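Local coordinates for protein phosphoserine aminotransferase (Bacillus circulans, PDB 2C0R) that catalyses the reversible, pyridoxal-phosphate-dependent transamination between glutamate and the keto acids that become phosphoserine and phosphohydroxythreonine, for serine and pyridoxine synthesis, at residues M129-L134 / E155-K160; S273-A278 / E348-F353; F285-V290 / T301-S306; K311-A316 / Q352-F357. The protein carries 1 engineered substitution. One frame throughout, in Å; residues are numbered along the deposited sequence.

Contact 1. Residues M129-L134 / E155-K160; sequences MTLPKL and EGAQFK
From Leu131 to Leu134 the chain runs almost parallel to Ala157-Phe159, their end-to-end directions 11° apart, yet the CA atoms of Leu131 and Ala157 stay 7.2 Å apart, so side chains rather than backbone pairing join the two. Leu131 does most of the joining. Its side chain leaves the backbone toward 155-160, and CG, anti to the carbonyl carbon (chi1 -73°), lies 4.0 Å from Ala157 CB. One branch, CD1, presses on the backbone, 3.1 Å from Gln158 O. The other, CD2, sits over a face of the Phe159 ring, 4.1 Å above its plane and displaced toward the rim, in a CH-pi contact. At the edge of that ring, near its plane, Pro132 O approaches Phe159 CE2 at 3.6 Å, and Pro132 CD touches CZ. Strand 157-158 belongs to a small hairpin with strand 151-152, where Gly156 and Ala157 face a single residue of the partner strand: a G1 beta bulge, with Gly156 at positive phi (87°). Gln158 points away from 129-134, its amide taken up by Asp177 and by the backbone N of Asp297. Leu134 CD2 reaches Phe159 CE2 obliquely at 4.4 Å, while Val98 of strand 94-99 touches both Pro132 and Phe159.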
loop_
_atom_site.group_PDB
_atom_site.type_symbol
_atom_site.label_atom_id
_atom_site.label_comp_id
_atom_site.label_asym_id
_atom_site.label_seq_id
_atom_site.Cartn_x
_atom_site.Cartn_y
_atom_site.Cartn_z
ATOM N N MET A 129 -31.319 -6.681 -6.229
ATOM C CA MET A 129 -31.884 -5.461 -6.784
ATOM C C MET A 129 -32.680 -4.648 -5.787
ATOM O O MET A 129 -32.893 -3.471 -6.053
ATOM C CB MET A 129 -32.799 -5.837 -7.952
ATOM C CG MET A 129 -32.096 -5.921 -9.269
ATOM S SD MET A 129 -33.231 -6.657 -10.547
ATOM C CE MET A 129 -32.369 -8.199 -10.116
ATOM N N THR A 130 -33.133 -5.247 -4.681
ATOM C CA THR A 130 -33.928 -4.520 -3.712
ATOM C C THR A 130 -33.202 -4.541 -2.369
ATOM O O THR A 130 -33.163 -5.606 -1.752
ATOM C CB THR A 130 -35.312 -5.181 -3.533
ATOM O OG1 THR A 130 -35.916 -5.241 -4.827
ATOM C CG2 THR A 130 -36.210 -4.369 -2.602
ATOM N N LEU A 131 -32.658 -3.412 -1.938
ATOM C CA LEU A 131 -31.940 -3.481 -0.664
ATOM C C LEU A 131 -32.884 -3.893 0.454
ATOM O O LEU A 131 -34.078 -3.600 0.427
ATOM C CB LEU A 131 -31.372 -2.112 -0.324
ATOM C CG LEU A 131 -30.170 -1.716 -1.173
ATOM C CD1 LEU A 131 -29.947 -0.211 -1.121
ATOM C CD2 LEU A 131 -28.979 -2.530 -0.705
ATOM N N PRO A 132 -32.361 -4.549 1.453
ATOM C CA PRO A 132 -33.165 -4.844 2.633
ATOM C C PRO A 132 -33.547 -3.524 3.276
ATOM O O PRO A 132 -32.761 -2.599 3.409
ATOM C CB PRO A 132 -32.251 -5.607 3.559
ATOM C CG PRO A 132 -30.919 -5.647 2.912
ATOM C CD PRO A 132 -30.965 -5.025 1.549
ATOM N N LYS A 133 -34.807 -3.454 3.684
ATOM C CA LYS A 133 -35.198 -2.353 4.554
ATOM C C LYS A 133 -34.504 -2.476 5.911
ATOM O O LYS A 133 -34.174 -3.594 6.367
ATOM C CB LYS A 133 -36.709 -2.385 4.771
ATOM C CG LYS A 133 -37.515 -2.239 3.498
ATOM C CD LYS A 133 -39.024 -2.389 3.759
ATOM C CE LYS A 133 -39.873 -2.092 2.531
ATOM N NZ LYS A 133 -41.297 -1.756 2.822
ATOM N N LEU A 134 -34.328 -1.344 6.590
ATOM C CA LEU A 134 -33.598 -1.409 7.871
ATOM C C LEU A 134 -34.304 -2.307 8.876
ATOM O O LEU A 134 -33.645 -2.964 9.710
ATOM C CB LEU A 134 -33.365 0.017 8.386
ATOM C CG LEU A 134 -32.395 0.889 7.594
ATOM C CD1 LEU A 134 -31.958 2.103 8.403
ATOM C CD2 LEU A 134 -31.158 0.116 7.134
ATOM N N GLU A 155 -23.140 -3.964 -8.089
ATOM C CA GLU A 155 -24.563 -4.032 -8.400
ATOM C C GLU A 155 -25.188 -2.658 -8.631
ATOM O O GLU A 155 -26.196 -2.557 -9.347
ATOM C CB GLU A 155 -25.289 -4.771 -7.273
ATOM C CG GLU A 155 -25.212 -6.299 -7.427
ATOM C CD GLU A 155 -23.915 -6.921 -6.977
ATOM O OE1 GLU A 155 -23.383 -6.393 -5.989
ATOM O OE2 GLU A 155 -23.319 -7.891 -7.499
ATOM N N GLY A 156 -24.613 -1.600 -8.060
ATOM C CA GLY A 156 -25.160 -0.269 -8.241
ATOM C C GLY A 156 -26.252 0.065 -7.219
ATOM O O GLY A 156 -27.111 0.897 -7.500
ATOM N N ALA A 157 -26.211 -0.521 -6.021
ATOM C CA ALA A 157 -27.195 -0.286 -4.988
ATOM C C ALA A 157 -26.509 0.472 -3.845
ATOM O O ALA A 157 -25.297 0.320 -3.602
ATOM C CB ALA A 157 -27.816 -1.564 -4.444
ATOM N N GLN A 158 -27.272 1.272 -3.119
ATOM C CA GLN A 158 -26.707 2.091 -2.056
ATOM C C GLN A 158 -27.730 2.332 -0.949
ATOM O O GLN A 158 -28.896 2.692 -1.240
ATOM C CB GLN A 158 -26.292 3.444 -2.669
ATOM C CG GLN A 158 -25.602 4.328 -1.613
ATOM C CD GLN A 158 -25.187 5.630 -2.303
ATOM O OE1 GLN A 158 -25.869 6.090 -3.267
ATOM N NE2 GLN A 158 -24.079 6.224 -1.859
ATOM N N PHE A 159 -27.331 2.157 0.292
ATOM C CA PHE A 159 -28.179 2.560 1.406
ATOM C C PHE A 159 -28.234 4.067 1.548
ATOM O O PHE A 159 -27.215 4.742 1.446
ATOM C CB PHE A 159 -27.653 2.017 2.756
ATOM C CG PHE A 159 -27.855 0.534 2.940
ATOM C CD1 PHE A 159 -26.831 -0.374 2.841
ATOM C CD2 PHE A 159 -29.151 0.033 3.212
ATOM C CE1 PHE A 159 -27.025 -1.735 3.031
ATOM C CE2 PHE A 159 -29.348 -1.334 3.407
ATOM C CZ PHE A 159 -28.286 -2.232 3.301
ATOM N N LYS A 160 -29.455 4.532 1.813
ATOM C CA LYS A 160 -29.599 5.962 2.103
ATOM C C LYS A 160 -29.490 6.256 3.592
ATOM O O LYS A 160 -29.348 7.398 3.980
ATOM C CB LYS A 160 -30.963 6.496 1.677
ATOM C CG LYS A 160 -31.230 6.228 0.185
ATOM C CD LYS A 160 -32.614 6.847 -0.104
ATOM C CE LYS A 160 -33.286 6.109 -1.257
ATOM N NZ LYS A 160 -32.511 6.321 -2.486
#

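Contact 2. Residues S273-A278 / E348-F353; sequences SLIYDA and EALVQF
Val351 and Ile275 mark the closest backbone approach of two helices that run side by side in the same direction, their local axes 8° apart in direction and 9.5 Å apart at closest. The main bump is Val351. Its CG2 branch, anti to the carbonyl carbon, enters a hollow on helix 260-280 formed by Leu274, Ile275 and, a turn further on, Ala278. Within the hollow CG2 is 3.8 Å from Leu274 CD2, with Ile275 CG1 forming a second wall and the methyl of Ala278 a third. It also reaches the backbone, 3.7 Å from Leu274 O. The reciprocal bump is Leu274. With CG anti to its backbone N (chi1 -170°), its CD2 branch settles against helix 344-361 between Glu348 and Val351, 3.8 Å from Glu348 CA, and brushes the aliphatic CG of the glutamate. On the buried flank Ile275 CD1 meets Leu350 CD2 at 4.0 Å, the two side chains crossing at about a right angle. Ile338 and Ile300 lie against Ile275 there, and Phe8 and Leu325 against Leu350. The arrangement is that of a parallel helix pair, 260-280 with 344-361, packed through interlocking side chains away from the annotated sites. The side-chain pairs across the interface are all carbon on carbon, so the match between the two segments rests on apolar fit rather than directional bonds.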
loop_
_atom_site.group_PDB
_atom_site.type_symbol
_atom_site.label_atom_id
_atom_site.label_comp_id
_atom_site.label_asym_id
_atom_site.label_seq_id
_atom_site.Cartn_x
_atom_site.Cartn_y
_atom_site.Cartn_z
ATOM N N SER A 273 -28.679 12.220 -11.291
ATOM C CA SER A 273 -30.045 12.478 -11.753
ATOM C C SER A 273 -30.019 12.554 -13.265
ATOM O O SER A 273 -30.943 12.046 -13.920
ATOM C CB SER A 273 -30.515 13.797 -11.145
ATOM O OG SER A 273 -31.784 14.203 -11.683
ATOM N N LEU A 274 -28.980 13.166 -13.843
ATOM C CA LEU A 274 -28.967 13.272 -15.312
ATOM C C LEU A 274 -28.912 11.918 -15.979
ATOM O O LEU A 274 -29.575 11.619 -16.980
ATOM C CB LEU A 274 -27.735 14.118 -15.661
ATOM C CG LEU A 274 -27.719 14.533 -17.138
ATOM C CD1 LEU A 274 -28.669 15.705 -17.356
ATOM C CD2 LEU A 274 -26.300 14.885 -17.525
ATOM N N ILE A 275 -28.101 11.024 -15.401
ATOM C CA ILE A 275 -27.915 9.737 -16.038
ATOM C C ILE A 275 -29.103 8.835 -15.778
ATOM O O ILE A 275 -29.574 8.129 -16.680
ATOM C CB ILE A 275 -26.615 9.111 -15.535
ATOM C CG1 ILE A 275 -25.405 9.944 -15.970
ATOM C CG2 ILE A 275 -26.538 7.687 -16.027
ATOM C CD1 ILE A 275 -24.149 9.643 -15.132
ATOM N N TYR A 276 -29.679 8.827 -14.553
ATOM C CA TYR A 276 -30.875 8.024 -14.324
ATOM C C TYR A 276 -32.008 8.534 -15.202
ATOM O O TYR A 276 -32.787 7.694 -15.656
ATOM C CB TYR A 276 -31.296 8.052 -12.858
ATOM C CG TYR A 276 -30.451 7.104 -11.992
ATOM C CD1 TYR A 276 -29.723 7.631 -10.922
ATOM C CD2 TYR A 276 -30.434 5.742 -12.259
ATOM C CE1 TYR A 276 -28.964 6.735 -10.149
ATOM C CE2 TYR A 276 -29.693 4.861 -11.497
ATOM C CZ TYR A 276 -28.964 5.391 -10.428
ATOM O OH TYR A 276 -28.218 4.525 -9.674
ATOM N N ASP A 277 -32.088 9.842 -15.413
ATOM C CA ASP A 277 -33.153 10.345 -16.307
ATOM C C ASP A 277 -32.952 9.818 -17.715
ATOM O O ASP A 277 -33.926 9.541 -18.401
ATOM C CB ASP A 277 -33.146 11.874 -16.352
ATOM C CG ASP A 277 -34.036 12.367 -17.485
ATOM O OD1 ASP A 277 -33.633 12.963 -18.524
ATOM O OD2 ASP A 277 -35.252 12.131 -17.308
ATOM N N ALA A 278 -31.708 9.719 -18.184
ATOM C CA ALA A 278 -31.418 9.141 -19.499
ATOM C C ALA A 278 -31.857 7.696 -19.613
ATOM O O ALA A 278 -32.339 7.242 -20.634
ATOM C CB ALA A 278 -29.904 9.188 -19.755
ATOM N N GLU A 348 -22.678 14.735 -18.723
ATOM C CA GLU A 348 -23.405 15.297 -19.888
ATOM C C GLU A 348 -22.967 14.637 -21.173
ATOM O O GLU A 348 -23.779 14.297 -22.042
ATOM C CB GLU A 348 -23.103 16.791 -19.988
ATOM C CG GLU A 348 -23.738 17.636 -18.915
ATOM C CD GLU A 348 -23.360 19.104 -19.110
ATOM O OE1 GLU A 348 -22.146 19.385 -19.034
ATOM O OE2 GLU A 348 -24.255 19.946 -19.318
ATOM N N ALA A 349 -21.654 14.421 -21.296
ATOM C CA ALA A 349 -21.184 13.732 -22.494
ATOM C C ALA A 349 -21.730 12.330 -22.583
ATOM O O ALA A 349 -22.162 11.882 -23.649
ATOM C CB ALA A 349 -19.656 13.746 -22.531
ATOM N N LEU A 350 -21.773 11.614 -21.454
ATOM C CA LEU A 350 -22.292 10.259 -21.464
ATOM C C LEU A 350 -23.750 10.218 -21.898
ATOM O O LEU A 350 -24.181 9.381 -22.724
ATOM C CB LEU A 350 -22.140 9.648 -20.043
ATOM C CG LEU A 350 -22.822 8.279 -19.904
ATOM C CD1 LEU A 350 -22.248 7.272 -20.872
ATOM C CD2 LEU A 350 -22.737 7.811 -18.440
ATOM N N VAL A 351 -24.553 11.139 -21.370
ATOM C CA VAL A 351 -25.981 11.139 -21.701
ATOM C C VAL A 351 -26.164 11.438 -23.169
ATOM O O VAL A 351 -27.064 10.883 -23.808
ATOM C CB VAL A 351 -26.701 12.171 -20.801
ATOM C CG1 VAL A 351 -28.061 12.560 -21.365
ATOM C CG2 VAL A 351 -26.781 11.585 -19.384
ATOM N N GLN A 352 -25.333 12.326 -23.721
ATOM C CA GLN A 352 -25.395 12.641 -25.156
ATOM C C GLN A 352 -25.065 11.396 -25.948
ATOM O O GLN A 352 -25.791 11.058 -26.898
ATOM C CB GLN A 352 -24.438 13.775 -25.484
ATOM C CG GLN A 352 -24.737 15.133 -24.876
ATOM C CD GLN A 352 -23.719 16.220 -25.143
ATOM O OE1 GLN A 352 -23.707 17.230 -24.420
ATOM N NE2 GLN A 352 -22.863 16.070 -26.151
ATOM N N PHE A 353 -23.988 10.716 -25.553
ATOM C CA PHE A 353 -23.628 9.465 -26.215
ATOM C C PHE A 353 -24.751 8.439 -26.123
ATOM O O PHE A 353 -25.072 7.771 -27.097
ATOM C CB PHE A 353 -22.329 8.918 -25.616
ATOM C CG PHE A 353 -22.027 7.534 -26.196
ATOM C CD1 PHE A 353 -21.468 7.457 -27.469
ATOM C CD2 PHE A 353 -22.294 6.360 -25.494
ATOM C CE1 PHE A 353 -21.210 6.224 -28.040
ATOM C CE2 PHE A 353 -22.038 5.123 -26.074
ATOM C CZ PHE A 353 -21.479 5.056 -27.337
#

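Contact 3. Residues F285-V290 / T301-S306; sequences FYRGCV and TFRLAS
Phe302 CG lies between its backbone N and carbonyl carbon (chi1 58°), while Tyr286 CG is anti to its own carbonyl carbon; from CG atoms so placed, the two side chains lie side by side, pointing the same way. The rings make an offset edge-to-face pair, the edge of Phe302 toward the face of Tyr286, planes 83° apart and centroids 5.6 Å apart. Leu304 CD1 adds to this cluster at the edge of the tyrosine ring, 3.6 Å from Tyr286 CD2. Arg287 is bent at chi3 (-8°), and one face of its guanidinium rests on Arg303 CB. Its NH1 makes a weak hydrogen bond to Leu304 O at 3.2 Å. Cys289 SG lies over a face of the Arg303 guanidinium, whose NH1 is bonded to Val331 O. An alanine in place of Arg303 would probably leave Val331 O without that donor and Cys289 SG without the flat group beside it. The backbones pair by Arg287 N to Arg303 O, 2.9 Å, and Arg303 N to Arg287 O, 2.7 Å. Beyond them, one water bridges Phe285 O and Ala305 N, and another Cys289 N and Thr301 O. Arg287 and Arg303 thus form a hydrogen-bonded pair of an antiparallel beta hairpin, the first two strands of a sheet completed by strand 334-337.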
loop_
_atom_site.group_PDB
_atom_site.type_symbol
_atom_site.label_atom_id
_atom_site.label_comp_id
_atom_site.label_asym_id
_atom_site.label_seq_id
_atom_site.Cartn_x
_atom_site.Cartn_y
_atom_site.Cartn_z
ATOM N N PHE A 285 -34.987 1.275 -23.897
ATOM C CA PHE A 285 -33.719 0.864 -24.524
ATOM C C PHE A 285 -32.601 0.639 -23.511
ATOM O O PHE A 285 -31.747 -0.221 -23.706
ATOM C CB PHE A 285 -33.280 1.938 -25.510
ATOM C CG PHE A 285 -32.055 1.570 -26.333
ATOM C CD1 PHE A 285 -32.134 0.824 -27.501
ATOM C CD2 PHE A 285 -30.786 1.966 -25.914
ATOM C CE1 PHE A 285 -31.012 0.473 -28.241
ATOM C CE2 PHE A 285 -29.680 1.635 -26.668
ATOM C CZ PHE A 285 -29.751 0.908 -27.833
ATOM N N TYR A 286 -32.607 1.434 -22.453
ATOM C CA TYR A 286 -31.740 1.297 -21.308
ATOM C C TYR A 286 -32.600 0.885 -20.103
ATOM O O TYR A 286 -33.668 1.457 -19.929
ATOM C CB TYR A 286 -30.987 2.580 -20.922
ATOM C CG TYR A 286 -30.076 3.053 -22.058
ATOM C CD1 TYR A 286 -30.358 4.265 -22.679
ATOM C CD2 TYR A 286 -28.991 2.296 -22.488
ATOM C CE1 TYR A 286 -29.558 4.722 -23.706
ATOM C CE2 TYR A 286 -28.203 2.750 -23.534
ATOM C CZ TYR A 286 -28.508 3.968 -24.133
ATOM O OH TYR A 286 -27.757 4.458 -25.173
ATOM N N ARG A 287 -32.184 -0.054 -19.287
ATOM C CA ARG A 287 -32.916 -0.435 -18.100
ATOM C C ARG A 287 -31.956 -0.448 -16.900
ATOM O O ARG A 287 -30.818 -0.941 -17.034
ATOM C CB ARG A 287 -33.473 -1.839 -18.163
ATOM C CG ARG A 287 -34.502 -2.188 -19.190
ATOM C CD ARG A 287 -34.741 -3.655 -19.468
ATOM N NE ARG A 287 -33.882 -4.682 -18.899
ATOM C CZ ARG A 287 -33.031 -5.455 -19.576
ATOM N NH1 ARG A 287 -32.857 -5.338 -20.890
ATOM N NH2 ARG A 287 -32.318 -6.355 -18.915
ATOM N N GLY A 288 -32.419 0.034 -15.775
ATOM C CA GLY A 288 -31.538 -0.031 -14.598
ATOM C C GLY A 288 -31.388 -1.448 -14.053
ATOM O O GLY A 288 -32.159 -2.342 -14.427
ATOM N N CYS A 289 -30.444 -1.735 -13.158
ATOM C CA CYS A 289 -30.122 -3.069 -12.634
ATOM C C CYS A 289 -30.403 -3.352 -11.163
ATOM O O CYS A 289 -30.113 -4.472 -10.584
ATOM C CB CYS A 289 -28.613 -3.339 -12.829
ATOM S SG CYS A 289 -28.357 -3.694 -14.580
ATOM N N VAL A 290 -30.933 -2.230 -10.627
ATOM C CA VAL A 290 -31.506 -2.285 -9.269
ATOM C C VAL A 290 -32.812 -1.486 -9.247
ATOM O O VAL A 290 -33.148 -0.713 -10.143
ATOM C CB VAL A 290 -30.554 -1.730 -8.184
ATOM C CG1 VAL A 290 -29.198 -2.380 -8.268
ATOM C CG2 VAL A 290 -30.422 -0.228 -8.361
ATOM N N THR A 301 -25.811 1.408 -12.632
ATOM C CA THR A 301 -25.722 0.205 -13.468
ATOM C C THR A 301 -26.962 0.110 -14.321
ATOM O O THR A 301 -28.080 0.455 -13.927
ATOM C CB THR A 301 -25.537 -1.029 -12.584
ATOM O OG1 THR A 301 -26.580 -0.992 -11.583
ATOM C CG2 THR A 301 -24.179 -0.964 -11.863
ATOM N N PHE A 302 -26.727 -0.330 -15.559
ATOM C CA PHE A 302 -27.852 -0.451 -16.488
ATOM C C PHE A 302 -27.513 -1.462 -17.584
ATOM O O PHE A 302 -26.367 -1.868 -17.759
ATOM C CB PHE A 302 -28.242 0.918 -17.064
ATOM C CG PHE A 302 -27.164 1.684 -17.811
ATOM C CD1 PHE A 302 -27.253 1.765 -19.190
ATOM C CD2 PHE A 302 -26.109 2.286 -17.170
ATOM C CE1 PHE A 302 -26.298 2.468 -19.905
ATOM C CE2 PHE A 302 -25.154 2.997 -17.886
ATOM C CZ PHE A 302 -25.250 3.080 -19.272
ATOM N N ARG A 303 -28.601 -1.866 -18.282
ATOM C CA ARG A 303 -28.461 -2.903 -19.271
ATOM C C ARG A 303 -29.151 -2.476 -20.568
ATOM O O ARG A 303 -30.079 -1.660 -20.540
ATOM C CB ARG A 303 -29.150 -4.203 -18.861
ATOM C CG ARG A 303 -28.914 -4.806 -17.527
ATOM C CD ARG A 303 -29.721 -6.092 -17.433
ATOM N NE ARG A 303 -29.269 -6.958 -16.373
ATOM C CZ ARG A 303 -28.129 -7.477 -15.968
ATOM N NH1 ARG A 303 -26.963 -7.263 -16.560
ATOM N NH2 ARG A 303 -28.141 -8.265 -14.892
ATOM N N LEU A 304 -28.677 -3.083 -21.649
ATOM C CA LEU A 304 -29.398 -2.984 -22.926
ATOM C C LEU A 304 -30.064 -4.331 -23.196
ATOM O O LEU A 304 -30.041 -5.192 -22.335
ATOM C CB LEU A 304 -28.441 -2.620 -24.046
ATOM C CG LEU A 304 -27.965 -1.164 -24.069
ATOM C CD1 LEU A 304 -27.123 -0.808 -22.865
ATOM C CD2 LEU A 304 -27.162 -0.989 -25.357
ATOM N N ALA A 305 -30.654 -4.515 -24.371
ATOM C CA ALA A 305 -31.524 -5.663 -24.641
ATOM C C ALA A 305 -30.712 -6.935 -24.781
ATOM O O ALA A 305 -31.239 -8.040 -24.588
ATOM C CB ALA A 305 -32.319 -5.419 -25.904
ATOM N N SER A 306 -29.441 -6.777 -25.120
ATOM C CA SER A 306 -28.621 -7.970 -25.321
ATOM C C SER A 306 -27.171 -7.706 -24.964
ATOM O O SER A 306 -26.723 -6.557 -24.943
ATOM C CB SER A 306 -28.657 -8.428 -26.785
ATOM O OG SER A 306 -27.946 -7.499 -27.579
HETATM O O HOH W 1 -31.364 -1.985 -25.648
HETATM O O HOH W 2 -29.461 0.735 -11.766
HETATM O O HOH W 3 -29.642 -7.237 -12.130
#

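Contact 4. Residues K311-A316 / Q352-F357; sequences KEFVKA and QFMEHF
Phe313 presents one ring face to Phe353, whose CE2 lies 3.5 Å above the plane and toward the rim, and has Met354 CG at its edge, in plane, 3.7 Å from Phe313 CZ. The edge of Phe353 thus meets the face of Phe313, planes 72° apart. Phe313 in turn directs its own edge at the face of Phe357, Phe313 CD1 to Phe357 CD2 3.8 Å, forming a second edge-to-face pair, and its CB sits over that face in a CH-pi contact. Phe357 also pushes its tip against the helix backbone, CZ lying 3.4 Å from Phe313 N, while Glu312 CG lies at its edge, 3.7 Å from Phe357 CZ. An alanine at Phe357 would probably open a gap beside Phe313, leaving the ring edge and the CB of Phe313 without the face they pack on. Phe313, Phe353 and Phe357 form an aromatic cluster, and Ala316 CB packs against it, 3.8 Å from Phe353 CZ. The local axes of helices 307-319 and 344-361 stay 11.2 Å apart and cross at 130°. Leu334 of strand 334-337 touches Phe313, Ile279 of helix 260-280 touches Met354, and Phe285, Tyr286 and Leu304 lie against Phe357.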
loop_
_atom_site.group_PDB
_atom_site.type_symbol
_atom_site.label_atom_id
_atom_site.label_comp_id
_atom_site.label_asym_id
_atom_site.label_seq_id
_atom_site.Cartn_x
_atom_site.Cartn_y
_atom_site.Cartn_z
ATOM N N LYS A 311 -21.876 -4.911 -25.727
ATOM C CA LYS A 311 -20.523 -4.857 -26.266
ATOM C C LYS A 311 -20.381 -3.730 -27.285
ATOM O O LYS A 311 -19.375 -3.010 -27.346
ATOM C CB LYS A 311 -20.218 -6.217 -26.899
ATOM C CG LYS A 311 -19.482 -6.129 -28.211
ATOM C CD LYS A 311 -20.391 -6.220 -29.448
ATOM C CE LYS A 311 -19.572 -5.703 -30.637
ATOM N NZ LYS A 311 -18.670 -4.611 -30.177
ATOM N N GLU A 312 -21.394 -3.562 -28.127
ATOM C CA GLU A 312 -21.376 -2.531 -29.156
ATOM C C GLU A 312 -21.339 -1.148 -28.523
ATOM O O GLU A 312 -20.586 -0.280 -28.950
ATOM C CB GLU A 312 -22.601 -2.668 -30.063
ATOM C CG GLU A 312 -22.582 -1.647 -31.187
ATOM C CD GLU A 312 -21.671 -2.107 -32.312
ATOM O OE1 GLU A 312 -21.208 -3.271 -32.279
ATOM O OE2 GLU A 312 -21.423 -1.296 -33.224
ATOM N N PHE A 313 -22.149 -0.930 -27.488
ATOM C CA PHE A 313 -22.190 0.360 -26.809
ATOM C C PHE A 313 -20.803 0.642 -26.266
ATOM O O PHE A 313 -20.290 1.756 -26.353
ATOM C CB PHE A 313 -23.211 0.276 -25.693
ATOM C CG PHE A 313 -23.329 1.467 -24.770
ATOM C CD1 PHE A 313 -24.376 2.351 -24.968
ATOM C CD2 PHE A 313 -22.499 1.680 -23.687
ATOM C CE1 PHE A 313 -24.559 3.446 -24.169
ATOM C CE2 PHE A 313 -22.624 2.805 -22.910
ATOM C CZ PHE A 313 -23.670 3.686 -23.127
ATOM N N VAL A 314 -20.166 -0.333 -25.616
ATOM C CA VAL A 314 -18.855 -0.077 -24.957
ATOM C C VAL A 314 -17.840 0.339 -25.996
ATOM O O VAL A 314 -17.079 1.294 -25.895
ATOM C CB VAL A 314 -18.401 -1.332 -24.182
ATOM C CG1 VAL A 314 -16.917 -1.258 -23.834
ATOM C CG2 VAL A 314 -19.236 -1.564 -22.921
ATOM N N LYS A 315 -17.863 -0.447 -27.084
ATOM C CA LYS A 315 -16.839 -0.243 -28.105
ATOM C C LYS A 315 -17.042 1.128 -28.706
ATOM O O LYS A 315 -16.092 1.908 -28.887
ATOM C CB LYS A 315 -16.944 -1.364 -29.126
ATOM N N ALA A 316 -18.292 1.466 -29.019
ATOM C CA ALA A 316 -18.523 2.786 -29.579
ATOM C C ALA A 316 -18.170 3.855 -28.574
ATOM O O ALA A 316 -17.633 4.896 -28.925
ATOM C CB ALA A 316 -19.990 2.829 -29.995
ATOM N N GLN A 352 -25.333 12.326 -23.721
ATOM C CA GLN A 352 -25.395 12.641 -25.156
ATOM C C GLN A 352 -25.065 11.396 -25.948
ATOM O O GLN A 352 -25.791 11.058 -26.898
ATOM C CB GLN A 352 -24.438 13.775 -25.484
ATOM C CG GLN A 352 -24.737 15.133 -24.876
ATOM C CD GLN A 352 -23.719 16.220 -25.143
ATOM O OE1 GLN A 352 -23.707 17.230 -24.420
ATOM N NE2 GLN A 352 -22.863 16.070 -26.151
ATOM N N PHE A 353 -23.988 10.716 -25.553
ATOM C CA PHE A 353 -23.628 9.465 -26.215
ATOM C C PHE A 353 -24.751 8.439 -26.123
ATOM O O PHE A 353 -25.072 7.771 -27.097
ATOM C CB PHE A 353 -22.329 8.918 -25.616
ATOM C CG PHE A 353 -22.027 7.534 -26.196
ATOM C CD1 PHE A 353 -21.468 7.457 -27.469
ATOM C CD2 PHE A 353 -22.294 6.360 -25.494
ATOM C CE1 PHE A 353 -21.210 6.224 -28.040
ATOM C CE2 PHE A 353 -22.038 5.123 -26.074
ATOM C CZ PHE A 353 -21.479 5.056 -27.337
ATOM N N MET A 354 -25.338 8.336 -24.938
ATOM C CA MET A 354 -26.427 7.389 -24.765
ATOM C C MET A 354 -27.616 7.733 -25.643
ATOM O O MET A 354 -28.283 6.835 -26.152
ATOM C CB MET A 354 -26.877 7.380 -23.282
ATOM C CG MET A 354 -25.894 6.599 -22.417
ATOM S SD MET A 354 -26.272 6.838 -20.660
ATOM C CE MET A 354 -27.793 5.880 -20.513
ATOM N N GLU A 355 -27.897 9.025 -25.832
ATOM C CA GLU A 355 -29.005 9.421 -26.709
ATOM C C GLU A 355 -28.711 9.044 -28.151
ATOM O O GLU A 355 -29.558 8.489 -28.838
ATOM C CB GLU A 355 -29.218 10.931 -26.566
ATOM C CG GLU A 355 -30.317 11.394 -27.509
ATOM C CD GLU A 355 -31.731 11.029 -27.120
ATOM O OE1 GLU A 355 -32.606 11.165 -27.986
ATOM O OE2 GLU A 355 -31.993 10.606 -25.964
ATOM N N HIS A 356 -27.507 9.329 -28.639
ATOM C CA HIS A 356 -27.085 8.925 -29.974
ATOM C C HIS A 356 -27.163 7.409 -30.179
ATOM O O HIS A 356 -27.653 6.924 -31.223
ATOM C CB HIS A 356 -25.642 9.349 -30.302
ATOM C CG HIS A 356 -25.101 8.722 -31.562
ATOM N ND1 HIS A 356 -25.564 9.034 -32.832
ATOM C CD2 HIS A 356 -24.134 7.795 -31.775
ATOM C CE1 HIS A 356 -24.939 8.348 -33.762
ATOM N NE2 HIS A 356 -24.050 7.584 -33.137
ATOM N N PHE A 357 -26.653 6.651 -29.223
ATOM C CA PHE A 357 -26.633 5.195 -29.436
ATOM C C PHE A 357 -28.036 4.638 -29.461
ATOM O O PHE A 357 -28.363 3.773 -30.264
ATOM C CB PHE A 357 -25.751 4.576 -28.333
ATOM C CG PHE A 357 -25.399 3.135 -28.627
ATOM C CD1 PHE A 357 -24.249 2.825 -29.321
ATOM C CD2 PHE A 357 -26.255 2.122 -28.207
ATOM C CE1 PHE A 357 -23.951 1.495 -29.545
ATOM C CE2 PHE A 357 -25.949 0.797 -28.437
ATOM C CZ PHE A 357 -24.807 0.486 -29.156
#

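How the contacts relate
Contacts 2, 3 and 4 form one connected body, their centres 12 to 14 Å apart. Helix 344-361 serves both contact 2 and contact 4, and Ala278 CB of the former lies 4.0 Å from Met354 CE of the latter. Contact 3, nested in the loop that contact 2 closes, is tied to contact 4 by a probable hydrogen bond, Tyr286 OH to Met354 O, 2.6 Å. Contact 1 joins this body through contact 3, where Glu155 O and Thr301 OG1 lie 2.8 Å apart, probably hydrogen-bonded. Contacts 1 and 3 are the nearer ones to the cofactor: the side chains of Gln158 in contact 1 and Thr301 in contact 3 are about 10 and 11 Å from bound pyridoxal phosphate, whereas contacts 2 and 4 lie away from the annotated sites.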